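Local coordinates for conserved hypothetical protein (Staphylococcus aureus subsp. aureus, PDB 2AP3) that is of unknown function but belongs to a family of putative cell-wall binding lipoproteins and folds as an elongated, largely helical bundle, at residues A135-Y149 against V160-L174. Sequence-based numbering, arbitrary orientation.
Sequences AYKKAVNSEKTLFKY and VNEKSKAIEQNYKKL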
ATOM      1  N   ALA A 135       5.257   8.214   1.061  1.00 13.38           N
ATOM      2  CA  ALA A 135       4.342   9.346   1.257  1.00 12.49           C
ATOM      3  C   ALA A 135       3.511   9.165   2.544  1.00 12.43           C
ATOM      4  O   ALA A 135       3.268  10.126   3.276  1.00 13.47           O
ATOM      5  CB  ALA A 135       3.428   9.503   0.046  1.00 13.55           C
ATOM      6  N   TYR A 136       3.082   7.931   2.807  1.00 12.66           N
ATOM      7  CA  TYR A 136       2.303   7.671   4.002  1.00 12.42           C
ATOM      8  C   TYR A 136       3.155   7.909   5.250  1.00 12.04           C
ATOM      9  O   TYR A 136       2.736   8.628   6.168  1.00 12.11           O
ATOM     10  CB  TYR A 136       1.745   6.232   3.990  1.00 12.91           C
ATOM     11  CG  TYR A 136       0.993   5.919   5.263  1.00 12.33           C
ATOM     12  CD1 TYR A 136      -0.236   6.527   5.526  1.00 15.73           C
ATOM     13  CD2 TYR A 136       1.538   5.070   6.232  1.00 13.83           C
ATOM     14  CE1 TYR A 136      -0.922   6.288   6.717  1.00 15.09           C
ATOM     15  CE2 TYR A 136       0.845   4.814   7.450  1.00 14.52           C
ATOM     16  CZ  TYR A 136      -0.386   5.415   7.665  1.00 13.53           C
ATOM     17  OH  TYR A 136      -1.063   5.170   8.856  1.00 14.02           O
ATOM     18  N   LYS A 137       4.355   7.317   5.286  1.00 11.20           N
ATOM     19  CA  LYS A 137       5.251   7.534   6.436  1.00 11.63           C
ATOM     20  C   LYS A 137       5.598   9.016   6.665  1.00 11.51           C
ATOM     21  O   LYS A 137       5.626   9.485   7.813  1.00 12.80           O
ATOM     22  CB  LYS A 137       6.512   6.693   6.294  1.00 11.38           C
ATOM     23  CG  LYS A 137       6.215   5.212   6.404  1.00 13.70           C
ATOM     24  CD  LYS A 137       7.521   4.383   6.451  1.00 20.05           C
ATOM     25  CE  LYS A 137       8.144   4.244   5.115  1.00 23.50           C
ATOM     26  NZ  LYS A 137       9.278   3.263   5.249  1.00 17.53           N
ATOM     27  N   LYS A 138       5.813   9.750   5.579  1.00 11.75           N
ATOM     28  CA  LYS A 138       6.135  11.168   5.705  1.00 11.27           C
ATOM     29  C   LYS A 138       4.964  11.882   6.378  1.00 12.19           C
ATOM     30  O   LYS A 138       5.150  12.699   7.278  1.00 12.49           O
ATOM     31  CB  LYS A 138       6.435  11.767   4.327  1.00 11.23           C
ATOM     32  CG  LYS A 138       6.936  13.170   4.396  1.00 14.26           C
ATOM     33  CD  LYS A 138       7.052  13.747   3.005  1.00 17.34           C
ATOM     34  CE  LYS A 138       7.434  15.189   3.046  1.00 20.94           C
ATOM     35  NZ  LYS A 138       8.843  15.327   3.413  1.00 23.37           N
ATOM     36  N   ALA A 139       3.756  11.556   5.928  1.00 11.52           N
ATOM     37  CA  ALA A 139       2.562  12.219   6.478  1.00 12.46           C
ATOM     38  C   ALA A 139       2.418  11.921   7.985  1.00 11.38           C
ATOM     39  O   ALA A 139       2.264  12.844   8.801  1.00 12.08           O
ATOM     40  CB  ALA A 139       1.331  11.786   5.710  1.00 12.85           C
ATOM     41  N   VAL A 140       2.474  10.645   8.372  1.00 11.84           N
ATOM     42  CA  VAL A 140       2.281  10.261   9.791  1.00 11.39           C
ATOM     43  C   VAL A 140       3.411  10.799  10.652  1.00 11.09           C
ATOM     44  O   VAL A 140       3.172  11.332  11.746  1.00 11.46           O
ATOM     45  CB  VAL A 140       2.127   8.731   9.960  1.00 11.37           C
ATOM     46  CG1 VAL A 140       1.952   8.381  11.417  1.00 12.88           C
ATOM     47  CG2 VAL A 140       0.953   8.246   9.157  1.00 12.68           C
ATOM     48  N   ASN A 141       4.632  10.752  10.129  1.00 12.08           N
ATOM     49  CA  ASN A 141       5.737  11.373  10.830  1.00 12.54           C
ATOM     50  C   ASN A 141       5.553  12.874  11.025  1.00 12.60           C
ATOM     51  O   ASN A 141       5.925  13.384  12.077  1.00 13.30           O
ATOM     52  CB  ASN A 141       7.058  11.034  10.160  1.00 12.15           C
ATOM     53  CG  ASN A 141       7.570   9.649  10.568  1.00 12.37           C
ATOM     54  OD1 ASN A 141       7.778   8.740   9.730  1.00 14.84           O
ATOM     55  ND2 ASN A 141       7.777   9.479  11.857  1.00 10.70           N
ATOM     56  N   SER A 142       4.948  13.568  10.053  1.00 12.06           N
ATOM     57  CA  SER A 142       4.732  15.026  10.209  1.00 11.87           C
ATOM     58  C   SER A 142       3.657  15.346  11.269  1.00 12.17           C
ATOM     59  O   SER A 142       3.709  16.402  11.923  1.00 13.25           O
ATOM     60  CB  SER A 142       4.431  15.703   8.868  1.00 12.57           C
ATOM     61  OG  SER A 142       3.191  15.267   8.386  1.00 12.92           O
ATOM     62  N   GLU A 143       2.739  14.399  11.486  1.00 11.65           N
ATOM     63  CA  GLU A 143       1.772  14.500  12.596  1.00 12.89           C
ATOM     64  C   GLU A 143       2.538  14.359  13.909  1.00 12.46           C
ATOM     65  O   GLU A 143       2.387  15.182  14.822  1.00 12.78           O
ATOM     66  CB  GLU A 143       0.677  13.436  12.474  1.00 12.79           C
ATOM     67  CG  GLU A 143      -0.310  13.768  11.322  1.00 12.96           C
ATOM     68  CD  GLU A 143      -1.280  12.661  10.927  1.00 17.45           C
ATOM     69  OE1 GLU A 143      -1.060  11.489  11.257  1.00 18.11           O
ATOM     70  OE2 GLU A 143      -2.263  12.985  10.206  1.00 23.54           O
ATOM     71  N   LYS A 144       3.367  13.317  13.983  1.00 11.54           N
ATOM     72  CA  LYS A 144       4.210  13.102  15.147  1.00 12.31           C
ATOM     73  C   LYS A 144       5.041  14.353  15.508  1.00 11.60           C
ATOM     74  O   LYS A 144       5.139  14.738  16.672  1.00 13.08           O
ATOM     75  CB  LYS A 144       5.064  11.847  15.004  1.00 11.90           C
ATOM     76  CG  LYS A 144       5.882  11.550  16.296  1.00 12.36           C
ATOM     77  CD  LYS A 144       6.693  10.242  16.234  1.00 12.04           C
ATOM     78  CE  LYS A 144       7.674  10.124  17.417  1.00 14.61           C
ATOM     79  NZ  LYS A 144       8.438   8.844  17.296  1.00 13.48           N
ATOM     80  N   THR A 145       5.620  15.001  14.499  1.00 12.55           N
ATOM     81  CA  THR A 145       6.394  16.224  14.710  1.00 12.99           C
ATOM     82  C   THR A 145       5.538  17.326  15.371  1.00 12.68           C
ATOM     83  O   THR A 145       5.984  17.995  16.300  1.00 14.18           O
ATOM     84  CB  THR A 145       6.969  16.678  13.372  1.00 13.17           C
ATOM     85  OG1 THR A 145       7.925  15.705  12.953  1.00 15.49           O
ATOM     86  CG2 THR A 145       7.640  18.025  13.475  1.00 14.56           C
ATOM     87  N   LEU A 146       4.304  17.485  14.904  1.00 13.14           N
ATOM     88  CA  LEU A 146       3.413  18.449  15.559  1.00 13.08           C
ATOM     89  C   LEU A 146       3.150  18.029  17.007  1.00 11.95           C
ATOM     90  O   LEU A 146       3.192  18.872  17.903  1.00 12.77           O
ATOM     91  CB  LEU A 146       2.115  18.603  14.788  1.00 13.17           C
ATOM     92  CG  LEU A 146       0.977  19.387  15.466  1.00 13.48           C
ATOM     93  CD1 LEU A 146       1.446  20.803  15.862  1.00 14.73           C
ATOM     94  CD2 LEU A 146      -0.266  19.449  14.595  1.00 14.82           C
ATOM     95  N   PHE A 147       2.880  16.750  17.238  1.00 11.86           N
ATOM     96  CA  PHE A 147       2.548  16.341  18.611  1.00 11.80           C
ATOM     97  C   PHE A 147       3.715  16.496  19.574  1.00 12.58           C
ATOM     98  O   PHE A 147       3.502  16.895  20.738  1.00 12.98           O
ATOM     99  CB  PHE A 147       1.956  14.921  18.650  1.00 12.43           C
ATOM    100  CG  PHE A 147       0.785  14.726  17.725  1.00 12.54           C
ATOM    101  CD1 PHE A 147      -0.162  15.729  17.544  1.00 14.80           C
ATOM    102  CD2 PHE A 147       0.651  13.540  17.006  1.00 13.48           C
ATOM    103  CE1 PHE A 147      -1.256  15.565  16.657  1.00 13.19           C
ATOM    104  CE2 PHE A 147      -0.427  13.363  16.112  1.00 12.35           C
ATOM    105  CZ  PHE A 147      -1.392  14.380  15.956  1.00 13.70           C
ATOM    106  N   LYS A 148       4.933  16.217  19.107  1.00 12.15           N
ATOM    107  CA  LYS A 148       6.123  16.444  19.928  1.00 13.01           C
ATOM    108  C   LYS A 148       6.269  17.919  20.293  1.00 13.76           C
ATOM    109  O   LYS A 148       6.653  18.262  21.422  1.00 13.67           O
ATOM    110  CB  LYS A 148       7.369  15.959  19.220  1.00 12.29           C
ATOM    111  CG  LYS A 148       7.523  14.447  19.243  1.00 13.66           C
ATOM    112  CD  LYS A 148       8.891  13.977  18.648  1.00 14.16           C
ATOM    113  CE  LYS A 148      10.133  14.546  19.370  1.00 16.68           C
ATOM    114  NZ  LYS A 148      11.383  14.102  18.693  1.00 18.36           N
ATOM    115  N   TYR A 149       5.950  18.794  19.339  1.00 13.73           N
ATOM    116  CA  TYR A 149       5.994  20.226  19.603  1.00 14.84           C
ATOM    117  C   TYR A 149       5.008  20.612  20.714  1.00 14.78           C
ATOM    118  O   TYR A 149       5.305  21.422  21.585  1.00 15.79           O
ATOM    119  CB  TYR A 149       5.756  20.989  18.299  1.00 15.90           C
ATOM    120  CG  TYR A 149       5.586  22.484  18.464  1.00 16.29           C
ATOM    121  CD1 TYR A 149       6.659  23.299  18.815  1.00 18.45           C
ATOM    122  CD2 TYR A 149       4.350  23.075  18.250  1.00 17.67           C
ATOM    123  CE1 TYR A 149       6.491  24.667  18.963  1.00 18.62           C
ATOM    124  CE2 TYR A 149       4.175  24.462  18.386  1.00 19.75           C
ATOM    125  CZ  TYR A 149       5.258  25.246  18.747  1.00 19.49           C
ATOM    126  OH  TYR A 149       5.121  26.615  18.901  1.00 20.81           O
ATOM    127  N   VAL A 160       1.979  25.836  15.865  1.00 16.44           N
ATOM    128  CA  VAL A 160       0.983  24.822  15.477  1.00 15.51           C
ATOM    129  C   VAL A 160       0.598  24.985  14.014  1.00 16.36           C
ATOM    130  O   VAL A 160       0.549  24.001  13.263  1.00 16.46           O
ATOM    131  CB  VAL A 160      -0.280  24.901  16.379  1.00 15.71           C
ATOM    132  CG1 VAL A 160      -1.435  24.085  15.779  1.00 13.33           C
ATOM    133  CG2 VAL A 160       0.024  24.419  17.758  1.00 15.02           C
ATOM    134  N   ASN A 161       0.338  26.224  13.592  1.00 16.58           N
ATOM    135  CA  ASN A 161      -0.103  26.458  12.221  1.00 17.74           C
ATOM    136  C   ASN A 161       0.962  26.095  11.204  1.00 18.67           C
ATOM    137  O   ASN A 161       0.659  25.509  10.177  1.00 19.77           O
ATOM    138  CB  ASN A 161      -0.529  27.915  12.034  1.00 17.55           C
ATOM    139  CG  ASN A 161      -1.793  28.256  12.801  1.00 17.76           C
ATOM    140  OD1 ASN A 161      -2.480  27.380  13.319  1.00 18.35           O
ATOM    141  ND2 ASN A 161      -2.106  29.548  12.877  1.00 18.16           N
ATOM    142  N   GLU A 162       2.207  26.414  11.533  1.00 20.60           N
ATOM    143  CA  GLU A 162       3.349  26.167  10.648  1.00 22.73           C
ATOM    144  C   GLU A 162       3.565  24.674  10.480  1.00 22.56           C
ATOM    145  O   GLU A 162       3.888  24.194   9.393  1.00 24.15           O
ATOM    146  CB  GLU A 162       4.597  26.821  11.234  1.00 22.61           C
ATOM    147  CG  GLU A 162       5.870  26.672  10.394  1.00 25.86           C
ATOM    148  CD  GLU A 162       7.099  27.200  11.116  1.00 25.48           C
ATOM    149  OE1 GLU A 162       6.946  27.902  12.144  1.00 33.14           O
ATOM    150  OE2 GLU A 162       8.226  26.905  10.657  1.00 32.40           O
ATOM    151  N   LYS A 163       3.362  23.923  11.549  1.00 22.50           N
ATOM    152  CA  LYS A 163       3.517  22.472  11.459  1.00 22.78           C
ATOM    153  C   LYS A 163       2.329  21.793  10.795  1.00 22.46           C
ATOM    154  O   LYS A 163       2.470  20.733  10.153  1.00 22.26           O
ATOM    155  CB  LYS A 163       3.833  21.908  12.839  1.00 22.74           C
ATOM    156  CG  LYS A 163       5.180  22.423  13.303  1.00 24.22           C
ATOM    157  CD  LYS A 163       5.514  22.091  14.732  1.00 26.16           C
ATOM    158  CE  LYS A 163       6.627  23.002  15.267  1.00 28.80           C
ATOM    159  NZ  LYS A 163       7.815  23.145  14.377  1.00 28.41           N
ATOM    160  N   SER A 164       1.158  22.410  10.947  1.00 21.76           N
ATOM    161  CA  SER A 164      -0.078  21.953  10.335  1.00 22.29           C
ATOM    162  C   SER A 164      -0.064  22.046   8.806  1.00 22.62           C
ATOM    163  O   SER A 164      -0.478  21.113   8.123  1.00 22.89           O
ATOM    164  CB  SER A 164      -1.239  22.769  10.866  1.00 22.15           C
ATOM    165  OG  SER A 164      -1.573  22.350  12.167  1.00 21.89           O
ATOM    166  N   LYS A 165       0.386  23.180   8.277  1.00 23.31           N
ATOM    167  CA  LYS A 165       0.509  23.316   6.812  1.00 24.12           C
ATOM    168  C   LYS A 165       1.366  22.200   6.176  1.00 22.92           C
ATOM    169  O   LYS A 165       1.012  21.675   5.109  1.00 22.63           O
ATOM    170  CB  LYS A 165       0.966  24.730   6.384  1.00 24.11           C
ATOM    171  CG  LYS A 165       2.166  25.311   7.132  1.00 26.28           C
ATOM    172  CD  LYS A 165       2.814  26.505   6.418  1.00 26.01           C
ATOM    173  CE  LYS A 165       3.913  27.138   7.287  1.00 27.83           C
ATOM    174  NZ  LYS A 165       4.927  27.923   6.531  1.00 29.58           N
ATOM    175  N   ALA A 166       2.459  21.811   6.839  1.00 21.89           N
ATOM    176  CA  ALA A 166       3.309  20.715   6.350  1.00 20.52           C
ATOM    177  C   ALA A 166       2.553  19.379   6.318  1.00 19.07           C
ATOM    178  O   ALA A 166       2.656  18.626   5.339  1.00 18.24           O
ATOM    179  CB  ALA A 166       4.551  20.594   7.189  1.00 21.33           C
ATOM    180  N   ILE A 167       1.800  19.100   7.382  1.00 17.85           N
ATOM    181  CA  ILE A 167       0.904  17.944   7.405  1.00 17.29           C
ATOM    182  C   ILE A 167      -0.071  17.999   6.209  1.00 17.31           C
ATOM    183  O   ILE A 167      -0.193  17.033   5.461  1.00 16.87           O
ATOM    184  CB  ILE A 167       0.129  17.826   8.746  1.00 17.05           C
ATOM    185  CG1 ILE A 167       1.115  17.661   9.891  1.00 16.73           C
ATOM    186  CG2 ILE A 167      -0.860  16.671   8.713  1.00 16.91           C
ATOM    187  CD1 ILE A 167       0.483  17.834  11.283  1.00 17.39           C
ATOM    188  N   GLU A 168      -0.754  19.135   6.030  1.00 18.09           N
ATOM    189  CA  GLU A 168      -1.652  19.305   4.888  1.00 19.04           C
ATOM    190  C   GLU A 168      -0.971  19.011   3.570  1.00 18.19           C
ATOM    191  O   GLU A 168      -1.531  18.308   2.731  1.00 18.37           O
ATOM    192  CB  GLU A 168      -2.247  20.715   4.831  1.00 20.23           C
ATOM    193  CG  GLU A 168      -3.420  20.897   5.757  1.00 24.48           C
ATOM    194  CD  GLU A 168      -4.129  22.232   5.579  1.00 29.33           C
ATOM    195  OE1 GLU A 168      -5.058  22.479   6.373  1.00 32.48           O
ATOM    196  OE2 GLU A 168      -3.775  23.023   4.659  1.00 30.63           O
ATOM    197  N   GLN A 169       0.228  19.554   3.377  1.00 17.24           N
ATOM    198  CA  GLN A 169       0.917  19.390   2.098  1.00 17.29           C
ATOM    199  C   GLN A 169       1.286  17.915   1.876  1.00 16.81           C
ATOM    200  O   GLN A 169       1.190  17.370   0.754  1.00 16.36           O
ATOM    201  CB  GLN A 169       2.176  20.255   2.019  1.00 18.02           C
ATOM    202  CG  GLN A 169       2.829  20.216   0.642  1.00 21.48           C
ATOM    203  CD  GLN A 169       1.814  20.439  -0.473  1.00 26.81           C
ATOM    204  OE1 GLN A 169       1.140  21.472  -0.517  1.00 29.94           O
ATOM    205  NE2 GLN A 169       1.687  19.458  -1.371  1.00 28.28           N
ATOM    206  N   ASN A 170       1.705  17.275   2.957  1.00 15.75           N
ATOM    207  CA  ASN A 170       2.052  15.866   2.905  1.00 15.89           C
ATOM    208  C   ASN A 170       0.874  14.997   2.558  1.00 15.78           C
ATOM    209  O   ASN A 170       1.027  14.001   1.837  1.00 14.86           O
ATOM    210  CB  ASN A 170       2.697  15.432   4.219  1.00 15.71           C
ATOM    211  CG  ASN A 170       4.037  16.080   4.429  1.00 14.70           C
ATOM    212  OD1 ASN A 170       4.653  16.591   3.482  1.00 15.87           O
ATOM    213  ND2 ASN A 170       4.503  16.071   5.669  1.00 16.09           N
ATOM    214  N   TYR A 171      -0.308  15.394   3.032  1.00 16.78           N
ATOM    215  CA  TYR A 171      -1.526  14.647   2.684  1.00 17.95           C
ATOM    216  C   TYR A 171      -1.960  14.891   1.234  1.00 18.30           C
ATOM    217  O   TYR A 171      -2.505  13.978   0.606  1.00 18.19           O
ATOM    218  CB  TYR A 171      -2.652  14.865   3.699  1.00 18.86           C
ATOM    219  CG  TYR A 171      -2.496  13.931   4.873  1.00 19.34           C
ATOM    220  CD1 TYR A 171      -2.731  12.571   4.725  1.00 21.64           C
ATOM    221  CD2 TYR A 171      -2.036  14.387   6.104  1.00 20.67           C
ATOM    222  CE1 TYR A 171      -2.554  11.693   5.786  1.00 19.97           C
ATOM    223  CE2 TYR A 171      -1.859  13.528   7.166  1.00 20.14           C
ATOM    224  CZ  TYR A 171      -2.125  12.170   7.003  1.00 22.54           C
ATOM    225  OH  TYR A 171      -1.947  11.296   8.053  1.00 22.66           O
ATOM    226  N   LYS A 172      -1.691  16.083   0.699  1.00 18.09           N
ATOM    227  CA  LYS A 172      -1.980  16.387  -0.713  1.00 18.83           C
ATOM    228  C   LYS A 172      -1.144  15.463  -1.573  1.00 18.33           C
ATOM    229  O   LYS A 172      -1.637  14.852  -2.516  1.00 19.04           O
ATOM    230  CB  LYS A 172      -1.662  17.841  -1.075  1.00 19.00           C
ATOM    231  CG  LYS A 172      -2.705  18.875  -0.625  1.00 20.26           C
ATOM    232  CD  LYS A 172      -2.314  20.252  -1.119  1.00 20.56           C
ATOM    233  CE  LYS A 172      -3.043  21.356  -0.322  1.00 24.18           C
ATOM    234  NZ  LYS A 172      -4.302  21.840  -0.954  1.00 26.70           N
ATOM    235  N   LYS A 173       0.132  15.359  -1.225  1.00 17.68           N
ATOM    236  CA  LYS A 173       1.040  14.482  -1.932  1.00 17.81           C
ATOM    237  C   LYS A 173       0.652  13.009  -1.782  1.00 17.10           C
ATOM    238  O   LYS A 173       0.749  12.235  -2.751  1.00 17.04           O
ATOM    239  CB  LYS A 173       2.454  14.720  -1.439  1.00 18.52           C
ATOM    240  CG  LYS A 173       3.009  16.103  -1.761  1.00 21.50           C
ATOM    241  CD  LYS A 173       4.535  16.077  -1.685  1.00 27.39           C
ATOM    242  CE  LYS A 173       5.058  15.943  -0.252  1.00 30.19           C
ATOM    243  NZ  LYS A 173       6.363  15.211  -0.243  1.00 28.24           N
ATOM    244  N   LEU A 174       0.220  12.609  -0.584  1.00 16.15           N
ATOM    245  CA  LEU A 174      -0.186  11.223  -0.370  1.00 16.10           C
ATOM    246  C   LEU A 174      -1.391  10.883  -1.256  1.00 16.81           C
ATOM    247  O   LEU A 174      -1.444   9.786  -1.832  1.00 17.74           O
ATOM    248  CB  LEU A 174      -0.472  10.941   1.106  1.00 16.34           C
ATOM    249  CG  LEU A 174      -1.061   9.573   1.494  1.00 15.53           C
ATOM    250  CD1 LEU A 174      -0.135   8.424   1.064  1.00 16.40           C
ATOM    251  CD2 LEU A 174      -1.405   9.538   2.975  1.00 15.60           C
TER
HETATM  252  O   HOH W   1       3.435  12.590   2.051  1.00 16.08           O
HETATM  253  O   HOH W   2       4.514  18.813  11.162  1.00 19.05           O
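Ser142 OG is gripped from two directions: it accepts a hydrogen bond from Asn170 ND2 (3.1 Å, 159° at the hydrogen) and gives its own proton to the carbonyl O of Ala139 one turn back (2.6 Å). With chi1 at 67°, OG sits between the backbone N and the carbonyl carbon, near enough to its own helix for that second bond. Ser142 OG lies almost in the amide plane of Asn170, which helps set how the amide is turned; the amide's other end, OD1, lies beside Lys138 CE.

Next to this pair, Tyr171 lays one ring face over the methyl of Ala139, a CH-pi contact with CB 3.9 Å from the ring centroid. Its OH donates to Glu143 OE2 (2.8 Å), arriving from above the carboxylate plane, which is tilted against the ring. The other carboxylate oxygen, OE1, forms a salt bridge with Arg78 of helix 61-96, so Glu143 links three helices.

Leu146 enters as a knob among Val160, Lys163, Ser164 and Ile167, its CD2 3.8 Å from Ile167 CD1. Lys163 then bends at its last torsion and draws CE across one face of the Tyr149 ring, 3.6 Å from the centroid, with NZ over the same face in a longer cation-pi contact. The Tyr149 hydroxyl is bonded to the backbone of Thr156 in the connection between the helices. At the other end, Leu174 CD1 packs on Ala135 CB. Two waters bridge the helices by donating to carbonyls: one joins Ala135 to Asn170, the other Ser142 to Lys163.

The axes of segments 135-149 and 160-174 approach to 8.8 Å at 164°; the helices that carry them, 109-150 and 157-195, form an antiparallel helical hairpin, characteristic of a long, up-and-down helical bundle.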